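Local coordinates for cobalamin biosynthesis protein CobN (Mycobacterium tuberculosis, PDB 7C6O) that is the large, catalytic subunit of cobaltochelatase and probably inserts cobalt into the corrin ring during cobalamin biosynthesis, at residues A[714-718]-A[760-765]; A[718-723]-A[734-738]; A[743-747]-A[1102-1106]. All coordinates share one frame; numbering follows the deposited sequence.

Interaction 1: A[714-718]-A[760-765]; sequences LDLVL and ARELVA
Arg761 reaches across to Asp715 with its chain extended from CG to NE, and two leucines pack against it on the way. Arg761 NH1 gives a short, nearly straight bond to Asp715 OD1 (2.6 Å, 170° at the hydrogen). The oxygen lies close to the guanidinium plane. On the acid, NH1 comes to the syn side of OD1 but out of the carboxylate plane; the two planes are 37° apart. NH2 adds a weak bond to the same oxygen, completing a salt bridge that rests on OD1. Leu714 CD2 sits over one face of the guanidinium, toward its rim. The Leu718 side chain runs at about a right angle to Arg761, with CD1 3.5 Å from Arg761 NH1 and also against the CB and CG of that chain.

The contact joins two helices, 710-722 and 750-769, whose local axes pass 10.0 Å apart at 118°. Between the helices the interface is apolar. Val764 places CG1 anti to its backbone N. Val764 CG1 meets Leu714 CD1 at 3.5 Å and also touches Val717 CG1. Val764 CG2 lies 3.7 Å from Leu718 CD2. Ala765 CB closes one end against Leu714 CD2, and Ala760 CB the other against Leu718 CD2. Trp772 touches both Val717 and Val764, while Ile798 and Leu801 of helix 784-801 pack on Val717.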
# COMPACT_ATOMS: atom_id res chain seq x y z
N LEU A 714 24.43 3.42 16.81
CA LEU A 714 24.78 2.13 17.40
C LEU A 714 23.53 1.32 17.74
O LEU A 714 23.43 0.14 17.40
CB LEU A 714 25.65 2.35 18.64
CG LEU A 714 25.87 1.19 19.60
CD1 LEU A 714 26.50 -0.00 18.90
CD2 LEU A 714 26.74 1.63 20.77
N ASP A 715 22.57 1.95 18.42
CA ASP A 715 21.35 1.25 18.80
C ASP A 715 20.56 0.79 17.58
O ASP A 715 20.03 -0.33 17.55
CB ASP A 715 20.48 2.14 19.69
CG ASP A 715 20.94 2.16 21.13
OD1 ASP A 715 21.20 1.08 21.69
OD2 ASP A 715 21.05 3.27 21.70
N LEU A 716 20.46 1.64 16.56
CA LEU A 716 19.70 1.27 15.37
C LEU A 716 20.37 0.13 14.62
O LEU A 716 19.69 -0.82 14.19
CB LEU A 716 19.52 2.49 14.46
CG LEU A 716 18.66 2.30 13.21
CD1 LEU A 716 17.30 1.72 13.57
CD2 LEU A 716 18.50 3.62 12.48
N VAL A 717 21.69 0.19 14.45
CA VAL A 717 22.40 -0.90 13.79
C VAL A 717 22.24 -2.20 14.57
O VAL A 717 22.00 -3.26 13.99
CB VAL A 717 23.88 -0.54 13.59
CG1 VAL A 717 24.68 -1.76 13.16
CG2 VAL A 717 24.02 0.57 12.55
N LEU A 718 22.36 -2.12 15.90
CA LEU A 718 22.14 -3.30 16.74
C LEU A 718 20.76 -3.91 16.50
O LEU A 718 20.62 -5.13 16.39
CB LEU A 718 22.31 -2.95 18.21
CG LEU A 718 23.67 -3.15 18.87
CD1 LEU A 718 23.63 -2.62 20.30
CD2 LEU A 718 24.06 -4.62 18.85
N ALA A 760 27.13 -8.33 21.96
CA ALA A 760 26.80 -7.77 20.66
C ALA A 760 27.00 -6.26 20.64
O ALA A 760 27.57 -5.71 19.69
CB ALA A 760 25.37 -8.13 20.27
N ARG A 761 26.54 -5.57 21.69
CA ARG A 761 26.74 -4.13 21.76
C ARG A 761 28.22 -3.77 21.79
O ARG A 761 28.64 -2.78 21.19
CB ARG A 761 26.03 -3.56 22.99
CG ARG A 761 26.05 -2.05 23.06
CD ARG A 761 25.23 -1.52 24.23
NE ARG A 761 25.05 -0.08 24.13
CZ ARG A 761 24.06 0.50 23.46
NH1 ARG A 761 23.17 -0.25 22.82
NH2 ARG A 761 23.97 1.82 23.41
N GLU A 762 29.02 -4.58 22.48
CA GLU A 762 30.46 -4.32 22.54
C GLU A 762 31.10 -4.42 21.17
O GLU A 762 31.92 -3.58 20.79
CB GLU A 762 31.11 -5.29 23.53
CG GLU A 762 32.50 -4.89 23.98
CD GLU A 762 33.07 -5.85 25.01
OE1 GLU A 762 32.89 -7.07 24.84
OE2 GLU A 762 33.69 -5.38 25.98
N LEU A 763 30.73 -5.45 20.40
CA LEU A 763 31.31 -5.64 19.07
C LEU A 763 30.93 -4.51 18.12
O LEU A 763 31.78 -3.96 17.41
CB LEU A 763 30.87 -6.99 18.49
CG LEU A 763 31.53 -8.25 19.05
CD1 LEU A 763 30.84 -9.49 18.50
CD2 LEU A 763 33.02 -8.26 18.71
N VAL A 764 29.64 -4.14 18.09
CA VAL A 764 29.19 -3.11 17.16
C VAL A 764 29.78 -1.75 17.55
O VAL A 764 30.14 -0.95 16.69
CB VAL A 764 27.66 -3.07 17.10
CG1 VAL A 764 27.18 -2.03 16.09
CG2 VAL A 764 27.11 -4.43 16.73
N ALA A 765 29.88 -1.49 18.86
CA ALA A 765 30.49 -0.24 19.31
C ALA A 765 31.95 -0.17 18.91
O ALA A 765 32.47 0.91 18.59
CB ALA A 765 30.33 -0.09 20.82

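Interaction 2: A[718-723]-A[734-738]; sequences LAILRA and PGLRQ
Arg722 and Arg737 run alongside each other in the same direction, with their guanidinium groups stacked. The planes are 8° apart and the centres 3.9 Å apart. Arg722 NE lies over the centre of the Arg737 group, while Arg737 NH1 lies nearer the rim of the Arg722 group. Both chains bend at chi3 (-71° in Arg722, -52° in Arg737), which turns the flat ends onto each other. The like charges are probably offset by Glu744, Glu757 and Asp694, which form salt bridges with Arg737. Arg722 NH1 is held by the backbone O of Asp694.

The backbones meet near the C-terminal end of helix 710-722. Leu736 N donates to Leu721 O at 2.8 Å. Gly735 CA makes CA-H...O contacts with the carbonyls of Leu721, Arg722 and Ala723; a side chain at this position would run into Arg722 O. One water bridges Leu721 O to Pro734 O, and another links Arg722 O to Gln738 N. Gln738 OE1 turns back to accept from Gly735 N at 3.0 Å.

Leu721 CB and Leu736 CB meet at 4.1 Å. Both side chains pack on Val789 of helix 784-801, and Leu736 also touches Ala760 and Val764 of helix 750-769.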
# COMPACT_ATOMS: atom_id res chain seq x y z
N LEU A 718 22.36 -2.12 15.90
CA LEU A 718 22.14 -3.30 16.74
C LEU A 718 20.76 -3.91 16.50
O LEU A 718 20.62 -5.13 16.39
CB LEU A 718 22.31 -2.95 18.21
CG LEU A 718 23.67 -3.15 18.87
CD1 LEU A 718 23.63 -2.62 20.30
CD2 LEU A 718 24.06 -4.62 18.85
N ALA A 719 19.73 -3.06 16.42
CA ALA A 719 18.38 -3.57 16.19
C ALA A 719 18.26 -4.21 14.81
O ALA A 719 17.62 -5.26 14.66
CB ALA A 719 17.36 -2.44 16.33
N ILE A 720 18.88 -3.61 13.80
CA ILE A 720 18.82 -4.16 12.45
C ILE A 720 19.52 -5.52 12.40
O ILE A 720 19.01 -6.47 11.79
CB ILE A 720 19.43 -3.17 11.44
CG1 ILE A 720 18.52 -1.94 11.29
CG2 ILE A 720 19.66 -3.84 10.09
CD1 ILE A 720 19.15 -0.80 10.54
N LEU A 721 20.68 -5.63 13.05
CA LEU A 721 21.47 -6.85 12.99
C LEU A 721 20.90 -7.99 13.83
O LEU A 721 21.37 -9.12 13.69
CB LEU A 721 22.90 -6.57 13.46
CG LEU A 721 23.74 -5.65 12.58
CD1 LEU A 721 25.13 -5.46 13.19
CD2 LEU A 721 23.84 -6.21 11.17
N ARG A 722 19.92 -7.72 14.69
CA ARG A 722 19.38 -8.79 15.53
C ARG A 722 18.64 -9.83 14.71
O ARG A 722 18.61 -11.01 15.09
CB ARG A 722 18.47 -8.21 16.61
CG ARG A 722 18.10 -9.21 17.69
CD ARG A 722 17.02 -8.68 18.62
NE ARG A 722 17.50 -7.62 19.50
CZ ARG A 722 16.75 -7.03 20.43
NH1 ARG A 722 15.49 -7.41 20.59
NH2 ARG A 722 17.26 -6.07 21.18
N ALA A 723 18.04 -9.43 13.60
CA ALA A 723 17.24 -10.34 12.80
C ALA A 723 18.11 -11.15 11.85
O ALA A 723 19.20 -10.72 11.44
CB ALA A 723 16.20 -9.57 11.99
N PRO A 734 23.31 -14.52 9.54
CA PRO A 734 22.42 -14.73 10.68
C PRO A 734 22.29 -13.45 11.50
O PRO A 734 22.93 -12.44 11.23
CB PRO A 734 23.14 -15.83 11.47
CG PRO A 734 24.59 -15.54 11.22
CD PRO A 734 24.68 -14.99 9.81
N GLY A 735 21.43 -13.52 12.52
CA GLY A 735 21.39 -12.45 13.50
C GLY A 735 22.69 -12.38 14.28
O GLY A 735 23.40 -13.37 14.46
N LEU A 736 23.02 -11.17 14.75
CA LEU A 736 24.27 -10.98 15.47
C LEU A 736 24.31 -11.82 16.74
O LEU A 736 25.31 -12.47 17.04
CB LEU A 736 24.45 -9.50 15.81
CG LEU A 736 25.87 -8.90 15.74
CD1 LEU A 736 25.99 -7.77 16.72
CD2 LEU A 736 26.97 -9.93 15.95
N ARG A 737 23.21 -11.82 17.51
CA ARG A 737 23.18 -12.60 18.74
C ARG A 737 23.04 -14.09 18.44
O ARG A 737 23.46 -14.92 19.26
CB ARG A 737 22.06 -12.11 19.65
CG ARG A 737 22.13 -10.61 19.92
CD ARG A 737 21.21 -10.17 21.06
NE ARG A 737 19.84 -10.63 20.89
CZ ARG A 737 18.81 -10.16 21.58
NH1 ARG A 737 18.99 -9.21 22.49
NH2 ARG A 737 17.59 -10.64 21.37
N GLN A 738 22.46 -14.44 17.30
CA GLN A 738 22.47 -15.84 16.85
C GLN A 738 23.89 -16.31 16.60
O GLN A 738 24.30 -17.38 17.08
CB GLN A 738 21.63 -16.00 15.59
CG GLN A 738 20.14 -16.17 15.83
CD GLN A 738 19.36 -16.31 14.54
OE1 GLN A 738 19.84 -15.94 13.47
NE2 GLN A 738 18.15 -16.85 14.63
O HOH W 1 22.43 -9.58 11.05
O HOH W 2 20.39 -12.19 16.76

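Interaction 3: A[743-747]-A[1102-1106]; sequences AEDGT and RPDAI. With GOL (glycerol), chain C.
Arg1102 bends at chi3 (58°) and brings the edge of its guanidinium to the backbone of Glu744. Glu744 in turn bends at chi2 (-85°), and its OE1 comes near Arg1102 NH2. NH2 of Arg1102 donates to Glu744 O at 2.9 Å. The oxygen lies near the guanidinium plane, but the donor stands well above the carbonyl plane rather than on a lone pair. The ion pair between Arg1102 NH2 and Glu744 OE1 is long, with that oxygen well out of the guanidinium plane.

A glycerol, probably from the crystallisation liquor, joins the two residues. Its O2 accepts from both NH1 and NH2 of Arg1102, and its O3 donates to Glu744 OE1 at 2.7 Å. A water accepts from Arg1102 NE at 2.7 Å and donates to Glu744 O and Asp1104 OD1.

Arg1102 to Ala1105 form a type I beta turn, closed by Ala1105 N to Arg1102 O. Ala1105 CB packs against the facing loop, 3.3 Å from Glu744 O. In that loop Asp745 OD1 accepts from Thr747 N at 3.0 Å, an Asx turn, and also from Thr747 OG1.

Gln738 of helix 736-739 packs on both Glu744 and Asp1104. The contact thus sets the loop between helices 736-739 and 750-769 against the connection from strand 1094-1099 to strand 1107-1110.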
# COMPACT_ATOMS: atom_id res chain seq x y z
N ALA A 743 19.52 -18.58 20.34
CA ALA A 743 18.64 -19.22 19.37
C ALA A 743 17.68 -18.22 18.75
O ALA A 743 17.32 -18.34 17.57
CB ALA A 743 17.87 -20.36 20.04
N GLU A 744 17.24 -17.22 19.52
CA GLU A 744 16.28 -16.20 19.10
C GLU A 744 14.96 -16.81 18.63
O GLU A 744 14.25 -16.19 17.83
CB GLU A 744 16.86 -15.30 18.00
CG GLU A 744 18.18 -14.64 18.35
CD GLU A 744 18.01 -13.36 19.14
OE1 GLU A 744 17.02 -13.23 19.88
OE2 GLU A 744 18.88 -12.47 19.00
N ASP A 745 14.62 -18.00 19.11
CA ASP A 745 13.38 -18.68 18.74
C ASP A 745 12.32 -18.59 19.83
O ASP A 745 11.26 -19.22 19.70
CB ASP A 745 13.66 -20.15 18.40
CG ASP A 745 14.22 -20.94 19.58
OD1 ASP A 745 14.52 -20.33 20.63
OD2 ASP A 745 14.35 -22.17 19.45
N GLY A 746 12.57 -17.83 20.89
CA GLY A 746 11.66 -17.72 22.00
C GLY A 746 11.99 -18.60 23.19
O GLY A 746 11.25 -18.56 24.18
N THR A 747 13.06 -19.38 23.12
CA THR A 747 13.43 -20.30 24.19
C THR A 747 14.72 -19.92 24.89
O THR A 747 15.18 -20.67 25.76
CB THR A 747 13.56 -21.73 23.63
OG1 THR A 747 14.72 -21.81 22.80
CG2 THR A 747 12.33 -22.09 22.81
N ARG A 1102 9.10 -11.43 14.28
CA ARG A 1102 10.25 -12.31 14.06
C ARG A 1102 9.74 -13.60 13.43
O ARG A 1102 9.19 -14.47 14.14
CB ARG A 1102 10.97 -12.60 15.38
CG ARG A 1102 11.55 -11.36 16.04
CD ARG A 1102 11.63 -11.50 17.56
NE ARG A 1102 12.41 -12.66 17.97
CZ ARG A 1102 12.65 -12.98 19.24
NH1 ARG A 1102 12.17 -12.24 20.22
NH2 ARG A 1102 13.38 -14.06 19.52
N PRO A 1103 9.89 -13.77 12.11
CA PRO A 1103 9.33 -14.97 11.46
C PRO A 1103 9.90 -16.28 11.98
O PRO A 1103 9.24 -17.31 11.84
CB PRO A 1103 9.69 -14.76 9.98
CG PRO A 1103 9.92 -13.29 9.84
CD PRO A 1103 10.49 -12.84 11.15
N ASP A 1104 11.09 -16.27 12.57
CA ASP A 1104 11.69 -17.47 13.14
C ASP A 1104 11.35 -17.65 14.61
O ASP A 1104 11.89 -18.56 15.25
CB ASP A 1104 13.20 -17.46 12.94
CG ASP A 1104 13.83 -16.13 13.31
OD1 ASP A 1104 13.10 -15.22 13.74
OD2 ASP A 1104 15.07 -16.00 13.16
N ALA A 1105 10.49 -16.82 15.17
CA ALA A 1105 10.04 -16.94 16.55
C ALA A 1105 8.61 -16.42 16.65
O ALA A 1105 8.30 -15.48 17.37
CB ALA A 1105 10.99 -16.18 17.49
N ILE A 1106 7.70 -17.06 15.92
CA ILE A 1106 6.30 -16.63 15.93
C ILE A 1106 5.66 -17.06 17.24
O ILE A 1106 5.80 -18.21 17.68
CB ILE A 1106 5.56 -17.20 14.71
CG1 ILE A 1106 5.92 -16.38 13.47
CG2 ILE A 1106 4.05 -17.19 14.95
CD1 ILE A 1106 5.30 -16.89 12.21
C1 GOL C . 13.62 -11.93 24.20
O1 GOL C . 13.26 -11.08 23.15
C2 GOL C . 14.19 -13.23 23.59
O2 GOL C . 13.29 -13.83 22.71
C3 GOL C . 15.50 -12.81 22.89
O3 GOL C . 16.00 -13.96 22.26
O HOH W 3 14.01 -13.61 15.99

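In the fold
Of the segments in these contacts, helix 710-722 comes first and serves both interaction 1 and interaction 2. Its C-terminal end closes a short loop onto 734-738 in interaction 2. The chain then passes through the loop 743-747 into helix 750-769, which returns to helix 710-722 and closes the wider loop of interaction 1. Interaction 2 lies within that span. The two share Leu718, and their centres are 9 Å apart. Interaction 3 starts inside the same span but ends 355 residues later, so it crosses interaction 1 and follows interaction 2 in series. It ties this helical region to the edge of the mixed sheet holding strands 1094-1099 and 1107-1110.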